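Local coordinates for glutathione S-transferase (Burkholderia xenovorans, PDB 2DSA), which binds glutathione and, as a bacterial glutathione S-transferase, reductively dechlorinates metabolites of polychlorinated biphenyls, at residues A[55-58]-A[59-63]; A[75-78]-A[79-82]; A[91-94]-A[95-98]; A[170-173]-A[174-177]; A[179-182]-A[183-186]. All coordinates share one frame; numbering follows the deposited sequence.

Interaction 1 (A[55-58]-A[59-63])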
# COMPACT_ATOMS: atom_id res chain seq x y z
N LEU A 55 -0.29 -15.08 4.81
CA LEU A 55 0.50 -16.23 4.40
C LEU A 55 1.27 -16.74 5.60
O LEU A 55 1.98 -15.98 6.26
CB LEU A 55 1.46 -15.88 3.25
CG LEU A 55 2.30 -17.02 2.66
CD1 LEU A 55 1.48 -17.89 1.71
CD2 LEU A 55 3.53 -16.46 1.96
N GLN A 56 1.09 -18.03 5.88
CA GLN A 56 1.79 -18.69 6.98
C GLN A 56 2.86 -19.56 6.33
O GLN A 56 2.54 -20.40 5.50
CB GLN A 56 0.82 -19.54 7.80
CG GLN A 56 1.37 -20.04 9.16
CD GLN A 56 0.27 -20.23 10.21
OE1 GLN A 56 -0.77 -20.82 9.92
NE2 GLN A 56 0.48 -19.72 11.43
N LEU A 57 4.13 -19.32 6.68
CA LEU A 57 5.23 -20.10 6.11
C LEU A 57 5.36 -21.42 6.82
O LEU A 57 4.94 -21.56 7.97
CB LEU A 57 6.58 -19.36 6.18
CG LEU A 57 6.75 -17.92 5.71
CD1 LEU A 57 8.22 -17.55 5.72
CD2 LEU A 57 6.15 -17.71 4.34
N ASP A 58 5.97 -22.38 6.12
CA ASP A 58 6.28 -23.70 6.65
C ASP A 58 6.75 -23.66 8.12
O ASP A 58 6.25 -24.39 8.97
CB ASP A 58 7.31 -24.39 5.73
CG ASP A 58 6.71 -24.80 4.37
OD1 ASP A 58 7.47 -24.93 3.38
OD2 ASP A 58 5.48 -24.99 4.28
N ASP A 59 7.68 -22.75 8.42
CA ASP A 59 8.29 -22.65 9.75
C ASP A 59 7.46 -21.94 10.82
O ASP A 59 7.92 -21.77 11.95
CB ASP A 59 9.68 -22.00 9.64
CG ASP A 59 9.64 -20.58 9.05
OD1 ASP A 59 10.50 -20.26 8.20
OD2 ASP A 59 8.74 -19.80 9.43
N GLY A 60 6.24 -21.51 10.46
CA GLY A 60 5.35 -20.83 11.40
C GLY A 60 5.27 -19.30 11.29
O GLY A 60 4.34 -18.68 11.80
N ARG A 61 6.25 -18.68 10.63
CA ARG A 61 6.22 -17.24 10.41
C ARG A 61 5.02 -16.81 9.57
O ARG A 61 4.52 -17.59 8.73
CB ARG A 61 7.51 -16.75 9.76
CG ARG A 61 8.53 -16.35 10.78
CD ARG A 61 9.79 -17.10 10.57
NE ARG A 61 10.85 -16.34 9.93
CZ ARG A 61 11.39 -16.63 8.75
NH1 ARG A 61 10.94 -17.65 8.04
NH2 ARG A 61 12.38 -15.87 8.28
N THR A 62 4.55 -15.59 9.80
CA THR A 62 3.42 -15.06 9.02
C THR A 62 3.76 -13.77 8.29
O THR A 62 4.64 -13.01 8.71
CB THR A 62 2.11 -14.91 9.84
OG1 THR A 62 2.31 -14.00 10.93
CG2 THR A 62 1.64 -16.27 10.34
N LEU A 63 3.04 -13.55 7.20
CA LEU A 63 3.13 -12.33 6.46
C LEU A 63 1.71 -11.88 6.17
O LEU A 63 0.88 -12.67 5.76
CB LEU A 63 3.90 -12.61 5.17
CG LEU A 63 4.76 -11.61 4.41
CD1 LEU A 63 5.53 -10.69 5.36
CD2 LEU A 63 5.71 -12.44 3.49

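Interaction 2 (A[75-78]-A[79-82])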
# COMPACT_ATOMS: atom_id res chain seq x y z
N ASP A 75 9.24 -14.02 -5.42
CA ASP A 75 10.67 -14.18 -5.16
C ASP A 75 11.08 -15.65 -4.95
O ASP A 75 12.26 -15.97 -5.04
CB ASP A 75 11.12 -13.34 -3.97
CG ASP A 75 11.20 -11.84 -4.29
OD1 ASP A 75 11.32 -11.04 -3.34
OD2 ASP A 75 11.16 -11.47 -5.48
N GLN A 76 10.10 -16.51 -4.67
CA GLN A 76 10.33 -17.94 -4.52
C GLN A 76 10.62 -18.61 -5.86
O GLN A 76 11.32 -19.62 -5.90
CB GLN A 76 9.15 -18.64 -3.81
CG GLN A 76 8.81 -18.10 -2.42
CD GLN A 76 10.04 -17.68 -1.60
OE1 GLN A 76 10.84 -18.53 -1.18
NE2 GLN A 76 10.18 -16.37 -1.37
N VAL A 77 10.08 -18.05 -6.95
CA VAL A 77 10.26 -18.65 -8.28
C VAL A 77 10.72 -17.61 -9.32
O VAL A 77 9.98 -17.28 -10.24
CB VAL A 77 8.99 -19.42 -8.77
CG1 VAL A 77 9.33 -20.34 -9.94
CG2 VAL A 77 8.37 -20.26 -7.66
N PRO A 78 11.97 -17.11 -9.18
CA PRO A 78 12.46 -16.05 -10.07
C PRO A 78 12.44 -16.43 -11.55
O PRO A 78 12.32 -15.54 -12.40
CB PRO A 78 13.89 -15.79 -9.59
CG PRO A 78 14.25 -16.98 -8.74
CD PRO A 78 12.98 -17.49 -8.16
N GLY A 79 12.54 -17.73 -11.84
CA GLY A 79 12.46 -18.23 -13.21
C GLY A 79 11.15 -17.87 -13.89
O GLY A 79 11.09 -17.68 -15.11
N LYS A 80 10.08 -17.76 -13.09
CA LYS A 80 8.77 -17.43 -13.62
C LYS A 80 8.55 -15.94 -13.90
O LYS A 80 7.60 -15.58 -14.60
CB LYS A 80 7.67 -18.08 -12.78
CG LYS A 80 7.51 -19.56 -13.16
CD LYS A 80 6.59 -20.34 -12.26
CE LYS A 80 6.59 -21.81 -12.65
NZ LYS A 80 5.71 -22.11 -13.83
N GLN A 81 9.44 -15.09 -13.37
CA GLN A 81 9.41 -13.64 -13.61
C GLN A 81 8.07 -12.99 -13.24
O GLN A 81 7.56 -12.12 -13.95
CB GLN A 81 9.77 -13.32 -15.07
CG GLN A 81 10.99 -14.06 -15.57
CD GLN A 81 11.25 -13.80 -17.03
OE1 GLN A 81 10.83 -14.57 -17.90
NE2 GLN A 81 11.93 -12.69 -17.31
N LEU A 82 7.51 -13.44 -12.12
CA LEU A 82 6.30 -12.84 -11.58
C LEU A 82 6.53 -11.46 -10.95
O LEU A 82 5.57 -10.75 -10.65
CB LEU A 82 5.63 -13.80 -10.60
CG LEU A 82 5.09 -15.07 -11.26
CD1 LEU A 82 4.62 -16.05 -10.20
CD2 LEU A 82 4.01 -14.76 -12.31
O HOH W 1 9.30 -14.41 -10.21

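Interaction 3 (A[91-94]-A[95-98])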
# COMPACT_ATOMS: atom_id res chain seq x y z
N ARG A 91 11.51 -3.27 -10.27
CA ARG A 91 10.95 -3.81 -9.01
C ARG A 91 10.31 -2.70 -8.14
O ARG A 91 9.25 -2.91 -7.55
CB ARG A 91 12.00 -4.63 -8.25
CG ARG A 91 11.50 -5.30 -6.95
CD ARG A 91 10.20 -6.10 -7.11
NE ARG A 91 9.88 -6.82 -5.88
CZ ARG A 91 10.25 -8.07 -5.62
NH1 ARG A 91 10.97 -8.75 -6.51
NH2 ARG A 91 9.94 -8.64 -4.47
N TYR A 92 10.94 -1.53 -8.07
CA TYR A 92 10.32 -0.35 -7.39
C TYR A 92 9.05 0.09 -8.10
O TYR A 92 8.05 0.44 -7.47
CB TYR A 92 11.30 0.82 -7.22
CG TYR A 92 12.57 0.39 -6.50
CD1 TYR A 92 13.75 0.18 -7.21
CD2 TYR A 92 12.57 0.15 -5.13
CE1 TYR A 92 14.90 -0.25 -6.58
CE2 TYR A 92 13.72 -0.27 -4.48
CZ TYR A 92 14.88 -0.47 -5.22
OH TYR A 92 16.03 -0.89 -4.59
N HIS A 93 9.09 0.04 -9.42
CA HIS A 93 7.94 0.29 -10.25
C HIS A 93 6.78 -0.71 -9.98
O HIS A 93 5.61 -0.32 -9.97
CB HIS A 93 8.38 0.30 -11.72
CG HIS A 93 7.39 0.91 -12.66
ND1 HIS A 93 7.42 0.68 -14.03
CD2 HIS A 93 6.33 1.73 -12.45
CE1 HIS A 93 6.43 1.33 -14.60
NE2 HIS A 93 5.75 1.97 -13.67
N LEU A 94 7.10 -1.98 -9.75
CA LEU A 94 6.09 -2.95 -9.28
C LEU A 94 5.47 -2.54 -7.91
O LEU A 94 4.25 -2.65 -7.72
CB LEU A 94 6.69 -4.36 -9.18
CG LEU A 94 5.79 -5.45 -8.58
CD1 LEU A 94 4.89 -6.00 -9.64
CD2 LEU A 94 6.59 -6.59 -7.97
N GLN A 95 6.31 -2.10 -6.99
CA GLN A 95 5.87 -1.70 -5.65
C GLN A 95 4.99 -0.45 -5.69
O GLN A 95 4.07 -0.29 -4.87
CB GLN A 95 7.08 -1.47 -4.73
CG GLN A 95 7.86 -2.75 -4.52
CD GLN A 95 9.23 -2.57 -3.94
OE1 GLN A 95 9.81 -1.47 -3.96
NE2 GLN A 95 9.78 -3.66 -3.45
N GLN A 96 5.33 0.45 -6.62
CA GLN A 96 4.49 1.60 -6.94
C GLN A 96 3.11 1.12 -7.36
O GLN A 96 2.12 1.52 -6.76
CB GLN A 96 5.13 2.42 -8.07
CG GLN A 96 4.22 3.52 -8.63
CD GLN A 96 4.77 4.13 -9.91
OE1 GLN A 96 4.11 4.12 -10.95
NE2 GLN A 96 6.00 4.62 -9.85
N TRP A 97 3.05 0.26 -8.37
CA TRP A 97 1.77 -0.27 -8.84
C TRP A 97 1.01 -1.04 -7.77
O TRP A 97 -0.21 -0.84 -7.63
CB TRP A 97 1.89 -1.04 -10.14
CG TRP A 97 1.84 -0.12 -11.32
CD1 TRP A 97 2.86 0.17 -12.19
CD2 TRP A 97 0.72 0.69 -11.73
NE1 TRP A 97 2.43 1.09 -13.12
CE2 TRP A 97 1.13 1.43 -12.86
CE3 TRP A 97 -0.60 0.85 -11.26
CZ2 TRP A 97 0.28 2.33 -13.53
CZ3 TRP A 97 -1.45 1.73 -11.93
CH2 TRP A 97 -1.01 2.46 -13.05
N LEU A 98 1.72 -1.87 -7.00
CA LEU A 98 1.08 -2.62 -5.90
C LEU A 98 0.48 -1.69 -4.83
O LEU A 98 -0.61 -1.94 -4.35
CB LEU A 98 2.05 -3.62 -5.25
CG LEU A 98 2.51 -4.85 -6.04
CD1 LEU A 98 3.54 -5.63 -5.21
CD2 LEU A 98 1.33 -5.76 -6.41

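Interaction 4 (A[170-173]-A[174-177])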
# COMPACT_ATOMS: atom_id res chain seq x y z
N ILE A 170 -20.32 -1.63 -10.80
CA ILE A 170 -19.42 -0.73 -11.54
C ILE A 170 -19.26 -1.20 -12.98
O ILE A 170 -18.81 -2.33 -13.26
CB ILE A 170 -18.04 -0.53 -10.85
CG1 ILE A 170 -18.22 0.20 -9.52
CG2 ILE A 170 -17.09 0.26 -11.76
CD1 ILE A 170 -17.06 0.06 -8.55
N ASP A 171 -19.66 -0.32 -13.89
CA ASP A 171 -19.57 -0.57 -15.31
C ASP A 171 -18.18 -0.20 -15.77
O ASP A 171 -17.71 0.91 -15.52
CB ASP A 171 -20.62 0.26 -16.05
CG ASP A 171 -20.84 -0.21 -17.48
OD1 ASP A 171 -21.48 0.54 -18.24
OD2 ASP A 171 -20.39 -1.32 -17.84
N LEU A 172 -17.51 -1.14 -16.43
CA LEU A 172 -16.17 -0.91 -16.97
C LEU A 172 -16.21 -0.59 -18.47
O LEU A 172 -15.17 -0.49 -19.13
CB LEU A 172 -15.25 -2.12 -16.68
CG LEU A 172 -14.99 -2.49 -15.21
CD1 LEU A 172 -14.06 -3.68 -15.17
CD2 LEU A 172 -14.41 -1.32 -14.40
N SER A 173 -17.43 -0.40 -18.98
CA SER A 173 -17.69 -0.05 -20.39
C SER A 173 -16.94 1.19 -20.92
O SER A 173 -16.52 1.18 -22.07
CB SER A 173 -19.20 0.10 -20.63
OG SER A 173 -19.88 -1.13 -20.42
N PRO A 174 -16.79 2.24 -20.09
CA PRO A 174 -16.00 3.41 -20.49
C PRO A 174 -14.50 3.08 -20.65
O PRO A 174 -13.77 3.86 -21.25
CB PRO A 174 -16.18 4.38 -19.32
CG PRO A 174 -17.34 3.88 -18.56
CD PRO A 174 -17.33 2.41 -18.73
N TRP A 175 -14.07 1.94 -20.13
CA TRP A 175 -12.66 1.54 -20.17
C TRP A 175 -12.44 0.20 -20.85
O TRP A 175 -12.12 -0.79 -20.18
CB TRP A 175 -12.09 1.52 -18.76
CG TRP A 175 -12.36 2.78 -18.00
CD1 TRP A 175 -11.79 4.00 -18.22
CD2 TRP A 175 -13.28 2.95 -16.93
NE1 TRP A 175 -12.30 4.92 -17.34
CE2 TRP A 175 -13.21 4.30 -16.53
CE3 TRP A 175 -14.16 2.09 -16.25
CZ2 TRP A 175 -13.98 4.82 -15.49
CZ3 TRP A 175 -14.93 2.61 -15.21
CH2 TRP A 175 -14.83 3.96 -14.83
N PRO A 176 -12.60 0.16 -22.18
CA PRO A 176 -12.36 -1.05 -22.96
C PRO A 176 -10.98 -1.70 -22.76
O PRO A 176 -10.88 -2.91 -22.87
CB PRO A 176 -12.54 -0.57 -24.42
CG PRO A 176 -12.63 0.90 -24.36
CD PRO A 176 -13.06 1.28 -23.02
N SER A 177 -9.94 -0.91 -22.48
CA SER A 177 -8.60 -1.48 -22.21
C SER A 177 -8.54 -2.33 -20.91
O SER A 177 -7.73 -3.25 -20.80
CB SER A 177 -7.52 -0.40 -22.23
OG SER A 177 -7.62 0.43 -21.09

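Interaction 5 (A[179-182]-A[183-186])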
# COMPACT_ATOMS: atom_id res chain seq x y z
N GLN A 179 -11.32 -4.10 -19.71
CA GLN A 179 -12.02 -5.33 -20.12
C GLN A 179 -11.12 -6.23 -20.95
O GLN A 179 -11.14 -7.45 -20.81
CB GLN A 179 -13.29 -4.99 -20.90
CG GLN A 179 -14.34 -4.29 -20.08
CD GLN A 179 -15.43 -3.69 -20.93
OE1 GLN A 179 -15.18 -3.16 -22.01
NE2 GLN A 179 -16.67 -3.75 -20.43
N ALA A 180 -10.33 -5.62 -21.83
CA ALA A 180 -9.34 -6.34 -22.62
C ALA A 180 -8.31 -7.00 -21.70
O ALA A 180 -7.92 -8.14 -21.91
CB ALA A 180 -8.65 -5.40 -23.59
N PHE A 181 -7.89 -6.26 -20.67
CA PHE A 181 -6.96 -6.76 -19.66
C PHE A 181 -7.55 -7.93 -18.88
O PHE A 181 -6.86 -8.92 -18.64
CB PHE A 181 -6.53 -5.61 -18.73
CG PHE A 181 -5.80 -6.06 -17.49
CD1 PHE A 181 -4.41 -6.22 -17.50
CD2 PHE A 181 -6.49 -6.29 -16.30
CE1 PHE A 181 -3.74 -6.61 -16.34
CE2 PHE A 181 -5.83 -6.69 -15.15
CZ PHE A 181 -4.46 -6.85 -15.17
N GLN A 182 -8.82 -7.83 -18.50
CA GLN A 182 -9.52 -8.91 -17.79
C GLN A 182 -9.51 -10.22 -18.56
O GLN A 182 -9.30 -11.28 -17.98
CB GLN A 182 -10.96 -8.51 -17.50
CG GLN A 182 -11.09 -7.52 -16.38
CD GLN A 182 -12.52 -7.14 -16.11
OE1 GLN A 182 -12.99 -7.26 -14.97
NE2 GLN A 182 -13.22 -6.70 -17.14
N GLY A 183 -9.74 -10.13 -19.87
CA GLY A 183 -9.76 -11.31 -20.73
C GLY A 183 -8.38 -11.90 -20.96
O GLY A 183 -8.22 -13.11 -21.12
N ARG A 184 -7.38 -11.03 -20.97
CA ARG A 184 -5.98 -11.39 -21.13
C ARG A 184 -5.48 -12.19 -19.92
O ARG A 184 -4.80 -13.21 -20.08
CB ARG A 184 -5.15 -10.11 -21.30
CG ARG A 184 -3.80 -10.30 -21.93
CD ARG A 184 -3.40 -9.08 -22.75
NE ARG A 184 -3.61 -7.84 -22.01
CZ ARG A 184 -4.31 -6.79 -22.44
NH1 ARG A 184 -4.88 -6.77 -23.64
NH2 ARG A 184 -4.42 -5.75 -21.65
N VAL A 185 -5.82 -11.73 -18.72
CA VAL A 185 -5.39 -12.35 -17.47
C VAL A 185 -6.30 -13.51 -17.05
O VAL A 185 -5.82 -14.57 -16.65
CB VAL A 185 -5.28 -11.31 -16.32
CG1 VAL A 185 -4.88 -11.98 -15.01
CG2 VAL A 185 -4.27 -10.24 -16.67
N GLY A 186 -7.62 -13.29 -17.15
CA GLY A 186 -8.62 -14.26 -16.73
C GLY A 186 -8.57 -15.56 -17.50
O GLY A 186 -9.10 -16.57 -17.04

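Interaction 1 (A[55-58]-A[59-63])
Arg-61 O is gripped from across the hairpin by two groups. Leu-57 N donates a nearly straight hydrogen bond of 2.7 Å to it. Gln-56 CA adds a CA-H...O contact to the same Arg-61 O at 3.4 Å. The chain reverses in a type I turn from Leu-57 to Gly-60, with Gly-60 N bonded to Leu-57 O at 2.8 Å. Gly-60 has a positive phi of 101°. Turn and glycine together fit the type I turn with a G1 bulge. Beyond it, Leu-55 and Leu-63 form an antiparallel hydrogen-bonded pair, and Gln-56 and Thr-62 a non-hydrogen-bonded one.

Asp-59 ties the turn to the returning strand. Its CG lies between the backbone N and the carbonyl carbon (chi1 60°), which turns the carboxylate forward along the chain. Arg-61 N then donates to Asp-59 OD2 at 3.0 Å, an Asx turn. Arg-61 NH1 makes a salt bridge to Asp-59 OD1 at 2.7 Å. The bent Arg-61 chain crosses Leu-57 at a slant, with NH1 3.6 Å from Leu-57 CD1. On the Gln-56 face, Thr-62 CG2 runs alongside the amide, 3.8 Å from Gln-56 NE2.

Outer partners fix the polar ends: Gln-56 OE1 bonds Tyr-4 OH, Asp-58 OD2 bonds Met-1 N, and Arg-61 makes a cation-pi contact with Phe-89 of the second subunit. Strand 54-56 pairs on its other side with strand 2-5. Leu-55, Leu-57 and Leu-63 all pack on Tyr-72 of helix 66-76.

Interaction 2 (A[75-78]-A[79-82])
Val-77 lays its CG1 branch alongside the aliphatic chain of Lys-80, with Val-77 CG1 3.6 Å from Lys-80 CD. The two side chains point the same way from a short 3-10 turn that follows helix 66-76. In the GST fold this connection leads from the thioredoxin-like domain to the helical domain. With CG1 anti to the backbone N (chi1 -164°), Val-77 presents that methyl to the lysine. The lysine chain runs extended to CE, bends at chi4, and its end leads away from the turn.

Two backbone bonds wind the turn. Lys-80 N donates to Val-77 O at 2.9 Å. Gln-81 N donates to Pro-78 O at 3.1 Å. Gln-81 then takes left-handed backbone angles (56°/41°), and the chain leaves the 3-10 turn there. Its CG stays 3.7 Å from Pro-78 O.

Val-77 also packs on Leu-23 and on Ala-21 of helix 12-21. Leu-82 meets the same helix at Glu-20 and Ala-21. A water closes the loop: it donates to Val-77 O at 2.9 Å and accepts from Leu-82 N at 2.8 Å.

Interaction 3 (A[91-94]-A[95-98])
His-93 and Trp-97 lie side by side at positions i and i+4 of helix 89-109, an alpha-helix of the helical GST domain. His-93 NE2 sits at the edge of the indole, near its plane. The two rings are oblique to each other: the imidazole and the five-membered ring of the indole have planes 45° apart and centroids 5.1 Å apart. With its CG anti to the backbone N (chi1 -164°), His-93 sends its ring forward along the helix to meet Trp-97. The Gln-96 side chain crosses that of His-93 at a slant.

A second flat pair faces the other subunit. Gln-95 runs alongside Tyr-92, and its OE1 comes 3.4 Å from Tyr-92 CD2, with amide and ring planes 76° apart. Tyr-92 OH bonds Asp-75 of the second subunit. The extended Gln-95 chain passes a backbone carbonyl, with CG 3.3 Å from Arg-91 O. Its NE2 and Arg-91 NE both donate to Gln-71 OE1 of helix 66-76, which binds this face to the N-terminal domain, while Arg-91 NH1 bonds Pro-84 O and His-93 ND1 is held by Glu-90.

Leu-94 and Leu-98 pack together on the side turned to helix 153-163, with Leu-94 CG 4.1 Å from Leu-98 CD1. Beneath them Leu-98 N donates to Leu-94 O at 2.7 Å.

Interaction 4 (A[170-173]-A[174-177])
This is a local turn contact at the surface, in the loop that leads from helix 153-163 into helix 176-186. Leu-172 to Trp-175 form a type I turn. Trp-175 N donates to Leu-172 O at 2.8 Å.

The indole of Trp-175 folds back under the turn. Its chi1 of -51° puts CG beside the backbone N, and its chi2 of -71° turns the six-membered ring back toward Asp-171 and Leu-172. Trp-175 CZ3 comes 3.3 Å from Asp-171 O at a slant. Leu-172 crosses the indole at about a right angle: its CA sits at the ring edge, and its CD2 is 3.9 Å from Trp-175 CE3. Pro-174 covers one face, with CB 4.0 Å above the plane and over the ring centre. The ring is thus held from a face and from an edge by its own turn. It also packs on Asn-130, Leu-133 and Ala-137 of helix 119-139.

Asp-171 braces the entry to the turn. Ser-173 OG donates to Asp-171 OD2 at 2.6 Å, on the syn side and 28° out of the carboxylate plane. Ser-173 N gives the same Asp-171 OD2 a weak bond of 3.3 Å. Further on, Pro-176 CD rests 3.6 Å from Ser-173 O.

Trp-175 takes the N-cap position and Pro-176 begins the helix. Proline is favoured in the first turn of a helix, where it costs no backbone hydrogen bond. Here a type I turn leads into such a start, that of helix 176-186 in the all-helical C-terminal domain.

Interaction 5 (A[179-182]-A[183-186])
Phe-181 and Val-185 lie side by side one helical turn apart, pointing the same way. Phe-181 has CG anti to the backbone N (chi1 168°), and its ring stands where the valine can cover a face. Val-185 uses one branch for this, CG2, which reaches back over the ring. CG2 lies 3.9 Å from the centroid of the Phe-181 ring and 22° off its normal, a CH-pi contact. It is shifted toward the rim, 3.7 Å from Phe-181 CE1. The same CG2 is 3.5 Å from Phe-181 O.

Arg-184 takes a different course. Its chain starts anti to the backbone N, then bends at chi2 and chi3. The guanidinium therefore turns back along the helix rather than outward. One of its faces lies over the backbone, with NH2 3.4 Å from Phe-181 CA and NH1 3.8 Å from Ala-180 O. NH2 also lies 3.6 Å from Phe-181 CB and near the plane of the phenyl ring, at its edge. The two side chains cross at about a right angle. In the bent form NH2 hydrogen-bonds Pro-144 O.

Regular backbone bonds run below, among them Val-185 N to Phe-181 O at 3.0 Å. Gly-186 N bonds Gln-182 O at 2.7 Å.

Phe-181 and Val-185 pack on helix 153-163, through Leu-158, Leu-162 and Phe-159, while Ala-180 and Gly-183 are exposed. This is the pattern of an amphipathic alpha-helix, here on the outside of the helical domain of the GST fold.

Interactions 1 and 3 both touch the second subunit, and interaction 2 reaches it through Asp-75. The same Asp-75 makes a salt bridge to Arg-91 of interaction 3, OD2 to NH1 at 2.9 Å. Leu-63 of interaction 1 packs on Gln-96 of the second subunit. Interactions 4 and 5 share helix 176-186, with centres about 12 Å apart, and touch through Leu-172 and Gln-182. They lie across the chain's centre from interaction 1, whose centre is about 38 Å from that of interaction 4. None lines a ligand pocket. The Gln-96 side chain is about 8 Å from a bound glutathione, and that of Gln-182 about 11 Å from the bound 2-hydroxy-6-oxo-6-phenylhexa-2,4-dienoic acid.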